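Separin (Saccharomyces cerevisiae, PDB 5U1T) is a caspase-like cysteine protease that cleaves the MCD1/SCC1 subunit of cohesin at the onset of anaphase, allowing chromosomes to segregate, and is held inactive by securin until then. Local coordinates at residues A[737-748]-A[787-798]; A[1117-1125]-A[1388-1396]. One frame throughout, in Å; residues are numbered along the deposited sequence.

Interaction 1: residues A[737-748]-A[787-798]; sequences LLNIKIFNESAK and ALLKSLSFSFFQ
Asn744 and Ser795, their CA atoms 6.1 Å apart, lie where segments 737-748 and 787-798 run side by side in nearly the same direction, 24° apart, with axes 10.1 Å from each other at closest approach. Asn744 supplies the one clear hydrogen bond across the contact: ND2 donates to Ser791 O at 2.9 Å, a somewhat bent bond lying close to the plane of the Asn744 amide. Ser791 O also takes the backbone N-H of Ser795, so the amide joins a helix carbonyl already in use. A chi1 of 175° swings the Phe794 ring away from its own backbone N and carries it past this amide. The amide and ring planes are 40° apart and the two groups slide past each other in opposite directions; Asn744 CG is 3.3 Å from Phe794 CD1, and Asn744 O and Lys748 CD come to the ring edge. Toward the start of the segments the contact is apolar: Leu737 crosses Leu788 at about a right angle, CD2 to CD1 3.9 Å, and its other methyl, CD1, reaches Ala787 CB. Ile740 CG2 lies on Ser791. At the far end Ala747 CB meets Gln798 CG at 4.0 Å. Leu788 also packs on an apolar side chain of another protein's chain. Helix 756-775, which links these two helices in sequence, touches both through Leu737 on Leu773 and Leu788 on Leu774, as in an alpha-solenoid.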
# COMPACT_ATOMS: atom_id res chain seq x y z
N LEU A 737 4.87 -3.71 5.54
CA LEU A 737 3.76 -3.54 4.60
C LEU A 737 2.84 -4.76 4.57
O LEU A 737 1.63 -4.61 4.43
CB LEU A 737 4.27 -3.25 3.20
CG LEU A 737 4.94 -1.89 2.97
CD1 LEU A 737 5.58 -1.85 1.59
CD2 LEU A 737 3.97 -0.75 3.15
N LEU A 738 3.41 -5.96 4.71
CA LEU A 738 2.61 -7.18 4.73
C LEU A 738 1.66 -7.14 5.92
O LEU A 738 0.46 -7.44 5.80
CB LEU A 738 3.49 -8.43 4.81
CG LEU A 738 2.71 -9.74 4.96
CD1 LEU A 738 2.09 -10.14 3.64
CD2 LEU A 738 3.57 -10.84 5.52
N ASN A 739 2.21 -6.78 7.08
CA ASN A 739 1.45 -6.78 8.31
C ASN A 739 0.44 -5.65 8.33
O ASN A 739 -0.60 -5.75 8.96
CB ASN A 739 2.38 -6.70 9.52
CG ASN A 739 3.09 -8.03 9.81
OD1 ASN A 739 4.09 -8.36 9.18
ND2 ASN A 739 2.57 -8.78 10.77
N ILE A 740 0.74 -4.57 7.62
CA ILE A 740 -0.20 -3.48 7.47
C ILE A 740 -1.42 -3.98 6.69
O ILE A 740 -2.57 -3.76 7.07
CB ILE A 740 0.44 -2.28 6.76
CG1 ILE A 740 1.40 -1.56 7.72
CG2 ILE A 740 -0.63 -1.34 6.20
CD1 ILE A 740 2.18 -0.39 7.12
N LYS A 741 -1.14 -4.68 5.59
CA LYS A 741 -2.18 -5.23 4.74
C LYS A 741 -3.02 -6.27 5.48
O LYS A 741 -4.21 -6.37 5.24
CB LYS A 741 -1.56 -5.83 3.48
CG LYS A 741 -2.48 -5.95 2.30
CD LYS A 741 -1.83 -6.74 1.20
CE LYS A 741 -2.78 -6.99 0.07
NZ LYS A 741 -2.21 -7.96 -0.89
N ILE A 742 -2.40 -7.05 6.36
CA ILE A 742 -3.15 -8.06 7.10
C ILE A 742 -4.16 -7.38 8.01
O ILE A 742 -5.34 -7.71 7.98
CB ILE A 742 -2.24 -8.96 7.93
CG1 ILE A 742 -1.43 -9.90 7.02
CG2 ILE A 742 -3.06 -9.80 8.87
CD1 ILE A 742 -0.40 -10.74 7.76
N PHE A 743 -3.70 -6.40 8.78
CA PHE A 743 -4.58 -5.65 9.69
C PHE A 743 -5.67 -4.83 8.98
O PHE A 743 -6.74 -4.64 9.53
CB PHE A 743 -3.76 -4.72 10.59
CG PHE A 743 -3.03 -5.43 11.69
CD1 PHE A 743 -3.69 -6.35 12.49
CD2 PHE A 743 -1.69 -5.20 11.91
CE1 PHE A 743 -3.01 -7.03 13.50
CE2 PHE A 743 -1.00 -5.88 12.91
CZ PHE A 743 -1.67 -6.80 13.71
N ASN A 744 -5.38 -4.36 7.78
CA ASN A 744 -6.36 -3.64 6.98
C ASN A 744 -7.51 -4.53 6.53
O ASN A 744 -8.67 -4.12 6.57
CB ASN A 744 -5.69 -3.01 5.75
CG ASN A 744 -5.43 -1.53 5.92
OD1 ASN A 744 -5.93 -0.90 6.86
ND2 ASN A 744 -4.66 -0.95 5.01
N GLU A 745 -7.20 -5.74 6.10
CA GLU A 745 -8.25 -6.64 5.64
C GLU A 745 -8.97 -7.26 6.82
O GLU A 745 -10.15 -7.60 6.74
CB GLU A 745 -7.69 -7.71 4.73
CG GLU A 745 -7.54 -7.20 3.33
CD GLU A 745 -8.80 -7.34 2.52
OE1 GLU A 745 -9.22 -6.36 1.87
OE2 GLU A 745 -9.36 -8.44 2.51
N SER A 746 -8.25 -7.40 7.93
CA SER A 746 -8.84 -7.93 9.13
C SER A 746 -9.91 -6.98 9.68
O SER A 746 -10.91 -7.41 10.25
CB SER A 746 -7.77 -8.19 10.18
OG SER A 746 -8.34 -8.94 11.23
N ALA A 747 -9.69 -5.68 9.49
CA ALA A 747 -10.70 -4.69 9.81
C ALA A 747 -11.96 -4.93 8.97
O ALA A 747 -13.08 -4.93 9.51
CB ALA A 747 -10.17 -3.27 9.59
N LYS A 748 -11.78 -5.14 7.67
CA LYS A 748 -12.87 -5.35 6.73
C LYS A 748 -13.67 -6.61 7.10
O LYS A 748 -14.91 -6.59 7.09
CB LYS A 748 -12.33 -5.46 5.30
CG LYS A 748 -13.29 -5.08 4.19
CD LYS A 748 -12.68 -5.35 2.81
CE LYS A 748 -13.57 -4.84 1.68
NZ LYS A 748 -13.50 -3.36 1.55
N ALA A 787 2.72 0.80 -2.56
CA ALA A 787 2.08 -0.17 -1.67
C ALA A 787 1.45 0.55 -0.49
O ALA A 787 0.30 0.33 -0.15
CB ALA A 787 3.07 -1.20 -1.19
N LEU A 788 2.25 1.43 0.11
CA LEU A 788 1.90 2.20 1.28
C LEU A 788 0.81 3.24 0.99
O LEU A 788 0.04 3.59 1.87
CB LEU A 788 3.14 2.89 1.82
CG LEU A 788 2.96 3.67 3.11
CD1 LEU A 788 2.43 2.73 4.17
CD2 LEU A 788 4.29 4.25 3.51
N LEU A 789 0.78 3.74 -0.24
CA LEU A 789 -0.26 4.66 -0.65
C LEU A 789 -1.60 3.94 -0.69
O LEU A 789 -2.59 4.42 -0.14
CB LEU A 789 0.07 5.26 -2.01
CG LEU A 789 1.01 6.46 -1.93
CD1 LEU A 789 1.35 6.97 -3.32
CD2 LEU A 789 0.38 7.56 -1.09
N LYS A 790 -1.61 2.77 -1.32
CA LYS A 790 -2.81 1.97 -1.43
C LYS A 790 -3.29 1.59 -0.02
O LYS A 790 -4.48 1.69 0.29
CB LYS A 790 -2.55 0.72 -2.28
CG LYS A 790 -2.79 0.93 -3.78
CD LYS A 790 -4.29 1.29 -4.09
CE LYS A 790 -4.62 1.37 -5.62
NZ LYS A 790 -6.06 1.77 -5.89
N SER A 791 -2.36 1.21 0.83
CA SER A 791 -2.69 0.77 2.18
C SER A 791 -3.18 1.88 3.10
O SER A 791 -4.05 1.66 3.94
CB SER A 791 -1.49 0.09 2.81
OG SER A 791 -1.56 -1.31 2.62
N LEU A 792 -2.60 3.07 2.95
CA LEU A 792 -2.88 4.15 3.88
C LEU A 792 -4.21 4.79 3.56
O LEU A 792 -4.90 5.25 4.46
CB LEU A 792 -1.78 5.21 3.83
CG LEU A 792 -1.84 6.30 4.89
CD1 LEU A 792 -2.16 5.72 6.28
CD2 LEU A 792 -0.53 7.08 4.91
N SER A 793 -4.54 4.84 2.28
CA SER A 793 -5.81 5.41 1.86
C SER A 793 -6.92 4.44 2.23
O SER A 793 -8.00 4.86 2.62
CB SER A 793 -5.82 5.72 0.36
OG SER A 793 -5.34 4.62 -0.39
N PHE A 794 -6.63 3.15 2.13
CA PHE A 794 -7.56 2.09 2.48
C PHE A 794 -7.98 2.22 3.94
O PHE A 794 -9.16 2.16 4.26
CB PHE A 794 -6.93 0.71 2.22
CG PHE A 794 -7.79 -0.46 2.65
CD1 PHE A 794 -7.97 -0.77 4.01
CD2 PHE A 794 -8.37 -1.28 1.71
CE1 PHE A 794 -8.75 -1.85 4.40
CE2 PHE A 794 -9.14 -2.38 2.09
CZ PHE A 794 -9.33 -2.66 3.44
N SER A 795 -7.00 2.38 4.82
CA SER A 795 -7.31 2.39 6.24
C SER A 795 -8.10 3.66 6.61
O SER A 795 -8.94 3.59 7.48
CB SER A 795 -6.04 2.26 7.08
OG SER A 795 -5.40 3.50 7.19
N PHE A 796 -7.90 4.79 5.94
CA PHE A 796 -8.83 5.91 6.13
C PHE A 796 -10.26 5.60 5.64
O PHE A 796 -11.22 5.79 6.38
CB PHE A 796 -8.32 7.18 5.45
CG PHE A 796 -7.34 7.95 6.28
CD1 PHE A 796 -7.79 8.76 7.33
CD2 PHE A 796 -5.97 7.86 6.04
CE1 PHE A 796 -6.90 9.47 8.12
CE2 PHE A 796 -5.07 8.57 6.82
CZ PHE A 796 -5.53 9.38 7.86
N PHE A 797 -10.40 5.13 4.41
CA PHE A 797 -11.66 4.62 3.91
C PHE A 797 -12.32 3.66 4.94
O PHE A 797 -13.47 3.85 5.33
CB PHE A 797 -11.48 3.90 2.57
CG PHE A 797 -10.91 4.76 1.47
CD1 PHE A 797 -10.86 6.14 1.58
CD2 PHE A 797 -10.41 4.17 0.31
CE1 PHE A 797 -10.31 6.92 0.55
CE2 PHE A 797 -9.87 4.94 -0.72
CZ PHE A 797 -9.83 6.32 -0.61
N GLN A 798 -11.57 2.67 5.39
CA GLN A 798 -12.13 1.69 6.31
C GLN A 798 -12.61 2.31 7.63
O GLN A 798 -13.71 2.00 8.08
CB GLN A 798 -11.10 0.59 6.60
CG GLN A 798 -11.73 -0.74 6.98
CD GLN A 798 -12.92 -1.08 6.10
OE1 GLN A 798 -12.79 -1.35 4.90
NE2 GLN A 798 -14.11 -1.04 6.69

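Interaction 2: residues A[1117-1125]-A[1388-1396]; sequences RVSAAQKDL and YVCLNKLLS
Ala1121 and Leu1125, one turn apart on segment 1117-1125, enter segment 1388-1396 as knobs into holes where the helices cross at 56° with axes 8.5 Å apart. Ala1121 CB sits among Tyr1388, Val1389, Asn1392 and Lys1393, 3.9 Å from Val1389 CA; its small side chain lets the backbones draw close. Leu1125 fills the next hole, among Tyr1388, Leu1391, Asn1392 and Leu1395. With CG beside its backbone N (chi1 -84°), it forks over the second helix: CD1 meets Leu1391 CD2 at 3.8 Å and CD2 meets Leu1395 CD1 at 3.6 Å. An alanine here would take away both methyl branches, which would probably leave a gap between Leu1391 and Leu1395 and deprive the second hole of its knob. Val1389 divides its own branches, CG2 lying against Val1118 CG2 at 3.9 Å and CG1 against Arg1117 CG. Arg1117 and Lys1393 meet through their aliphatic parts: Arg1117 CD passes Lys1393 CE at 3.7 Å while Arg1117 NE and Lys1393 NZ stay 5.4 Å apart. In Gln1122 the amide oxygen does the touching; the side chain runs alongside Tyr1388, its amide turned 82° to the ring, with OE1 3.5 Å from Tyr1388 CE2. Around the pair, Asp1074 OD1 accepts a hydrogen bond from Tyr1388 N, and Arg1077 makes a cation-pi contact with the Tyr1388 ring. Helix 1062-1072 borders Val1118 and Gln1122, while Tyr1388 and Leu1391 rest on strand 1132-1139, next to strand 1353-1362 in a mixed sheet.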
# COMPACT_ATOMS: atom_id res chain seq x y z
N ARG A 1117 -30.85 -6.28 26.23
CA ARG A 1117 -30.81 -5.14 27.11
C ARG A 1117 -31.90 -4.14 26.75
O ARG A 1117 -32.39 -3.40 27.61
CB ARG A 1117 -29.42 -4.48 27.06
CG ARG A 1117 -29.32 -3.14 27.79
CD ARG A 1117 -28.33 -3.17 28.95
NE ARG A 1117 -26.97 -3.34 28.46
CZ ARG A 1117 -26.22 -2.35 27.97
NH1 ARG A 1117 -26.69 -1.11 27.90
NH2 ARG A 1117 -24.99 -2.63 27.54
N VAL A 1118 -32.29 -4.12 25.47
CA VAL A 1118 -33.25 -3.12 25.03
C VAL A 1118 -34.67 -3.58 25.38
O VAL A 1118 -35.54 -2.77 25.72
CB VAL A 1118 -33.14 -2.82 23.50
CG1 VAL A 1118 -33.64 -3.96 22.64
CG2 VAL A 1118 -33.93 -1.59 23.16
N SER A 1119 -34.89 -4.88 25.33
CA SER A 1119 -36.22 -5.41 25.59
C SER A 1119 -36.38 -5.68 27.07
O SER A 1119 -37.49 -5.72 27.59
CB SER A 1119 -36.46 -6.67 24.78
OG SER A 1119 -35.60 -7.69 25.24
N ALA A 1120 -35.25 -5.88 27.75
CA ALA A 1120 -35.27 -6.02 29.20
C ALA A 1120 -35.57 -4.67 29.83
O ALA A 1120 -36.21 -4.60 30.88
CB ALA A 1120 -33.97 -6.57 29.72
N ALA A 1121 -35.12 -3.60 29.19
CA ALA A 1121 -35.36 -2.25 29.69
C ALA A 1121 -36.86 -1.99 29.71
O ALA A 1121 -37.43 -1.55 30.71
CB ALA A 1121 -34.66 -1.23 28.85
N GLN A 1122 -37.49 -2.29 28.59
CA GLN A 1122 -38.90 -2.08 28.43
C GLN A 1122 -39.73 -2.96 29.37
O GLN A 1122 -40.73 -2.51 29.92
CB GLN A 1122 -39.27 -2.31 26.98
CG GLN A 1122 -40.73 -2.41 26.71
CD GLN A 1122 -41.01 -2.12 25.26
OE1 GLN A 1122 -40.26 -1.38 24.63
NE2 GLN A 1122 -42.10 -2.70 24.73
N LYS A 1123 -39.31 -4.21 29.55
CA LYS A 1123 -39.99 -5.11 30.47
C LYS A 1123 -39.88 -4.56 31.89
O LYS A 1123 -40.86 -4.56 32.65
CB LYS A 1123 -39.42 -6.52 30.39
CG LYS A 1123 -39.78 -7.40 31.58
CD LYS A 1123 -40.14 -8.82 31.18
CE LYS A 1123 -40.01 -9.78 32.35
NZ LYS A 1123 -38.58 -9.94 32.78
N ASP A 1124 -38.70 -4.08 32.24
CA ASP A 1124 -38.47 -3.50 33.56
C ASP A 1124 -39.29 -2.24 33.79
O ASP A 1124 -39.88 -2.09 34.85
CB ASP A 1124 -36.99 -3.19 33.76
CG ASP A 1124 -36.19 -4.42 34.03
OD1 ASP A 1124 -36.80 -5.44 34.43
OD2 ASP A 1124 -34.95 -4.38 33.84
N LEU A 1125 -39.30 -1.33 32.81
CA LEU A 1125 -40.08 -0.10 32.93
C LEU A 1125 -41.56 -0.41 33.18
O LEU A 1125 -42.20 0.18 34.05
CB LEU A 1125 -39.94 0.77 31.67
CG LEU A 1125 -38.71 1.68 31.59
CD1 LEU A 1125 -38.67 2.41 30.27
CD2 LEU A 1125 -38.70 2.68 32.73
N TYR A 1388 -35.15 4.14 25.90
CA TYR A 1388 -35.67 3.31 27.00
C TYR A 1388 -34.57 2.72 27.86
O TYR A 1388 -34.75 2.53 29.08
CB TYR A 1388 -36.54 2.16 26.48
CG TYR A 1388 -37.83 2.55 25.82
CD1 TYR A 1388 -38.44 3.76 26.11
CD2 TYR A 1388 -38.43 1.71 24.89
CE1 TYR A 1388 -39.62 4.12 25.50
CE2 TYR A 1388 -39.61 2.06 24.27
CZ TYR A 1388 -40.21 3.27 24.58
OH TYR A 1388 -41.39 3.65 23.97
N VAL A 1389 -33.45 2.39 27.23
CA VAL A 1389 -32.35 1.74 27.94
C VAL A 1389 -31.69 2.73 28.89
O VAL A 1389 -31.27 2.36 29.99
CB VAL A 1389 -31.29 1.15 26.96
CG1 VAL A 1389 -30.11 0.57 27.75
CG2 VAL A 1389 -31.92 0.07 26.07
N CYS A 1390 -31.61 3.99 28.48
CA CYS A 1390 -31.03 5.01 29.35
C CYS A 1390 -31.96 5.35 30.53
O CYS A 1390 -31.53 5.45 31.69
CB CYS A 1390 -30.72 6.28 28.55
SG CYS A 1390 -30.10 7.62 29.59
N LEU A 1391 -33.25 5.53 30.23
CA LEU A 1391 -34.23 5.75 31.26
C LEU A 1391 -34.17 4.61 32.28
O LEU A 1391 -34.06 4.86 33.48
CB LEU A 1391 -35.63 5.88 30.65
CG LEU A 1391 -36.77 6.13 31.65
CD1 LEU A 1391 -36.52 7.41 32.44
CD2 LEU A 1391 -38.14 6.15 30.96
N ASN A 1392 -34.22 3.36 31.81
CA ASN A 1392 -34.35 2.26 32.76
C ASN A 1392 -33.10 2.01 33.58
O ASN A 1392 -33.19 1.50 34.68
CB ASN A 1392 -34.75 0.96 32.06
CG ASN A 1392 -34.89 -0.20 33.05
OD1 ASN A 1392 -35.81 -0.23 33.86
ND2 ASN A 1392 -33.94 -1.14 33.00
N LYS A 1393 -31.93 2.37 33.06
CA LYS A 1393 -30.74 2.20 33.88
C LYS A 1393 -30.66 3.35 34.90
O LYS A 1393 -30.27 3.13 36.05
CB LYS A 1393 -29.47 2.12 33.02
CG LYS A 1393 -29.41 0.87 32.12
CD LYS A 1393 -29.70 -0.47 32.87
CE LYS A 1393 -30.05 -1.60 31.88
NZ LYS A 1393 -31.23 -1.24 30.99
N LEU A 1394 -31.04 4.56 34.48
CA LEU A 1394 -31.08 5.69 35.39
C LEU A 1394 -32.05 5.40 36.54
O LEU A 1394 -31.75 5.67 37.70
CB LEU A 1394 -31.50 6.96 34.67
CG LEU A 1394 -30.37 7.89 34.25
CD1 LEU A 1394 -30.93 9.21 33.75
CD2 LEU A 1394 -29.42 8.12 35.40
N LEU A 1395 -33.21 4.84 36.21
CA LEU A 1395 -34.19 4.50 37.24
C LEU A 1395 -33.69 3.32 38.09
O LEU A 1395 -33.87 3.31 39.31
CB LEU A 1395 -35.56 4.19 36.62
CG LEU A 1395 -36.32 5.31 35.90
CD1 LEU A 1395 -37.70 4.86 35.48
CD2 LEU A 1395 -36.43 6.57 36.72
N SER A 1396 -33.06 2.33 37.47
CA SER A 1396 -32.46 1.24 38.25
C SER A 1396 -31.38 1.76 39.21
O SER A 1396 -31.23 1.26 40.31
CB SER A 1396 -31.87 0.16 37.34
OG SER A 1396 -32.83 -0.84 37.05

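In the fold
Interactions 1 and 2 share no helix and lie about 40 Å apart between centres, with nearest atoms about 22 Å apart, in series along the chain. Interaction 1 is near the middle of the elongated molecule, joins helices close in sequence, and is only partly buried. Interaction 2 is more buried, although Lys1393 is exposed and Arg1117 partly so; it brings together segments 263 residues apart beside a sheet, its second helix belonging to the C50 peptidase region. The near-parallel pair combines apolar packing with one amide-to-backbone hydrogen bond, whereas the steeper crossing relies on interlocking apolar knobs. The chain of another protein reaches the first pair but not the second.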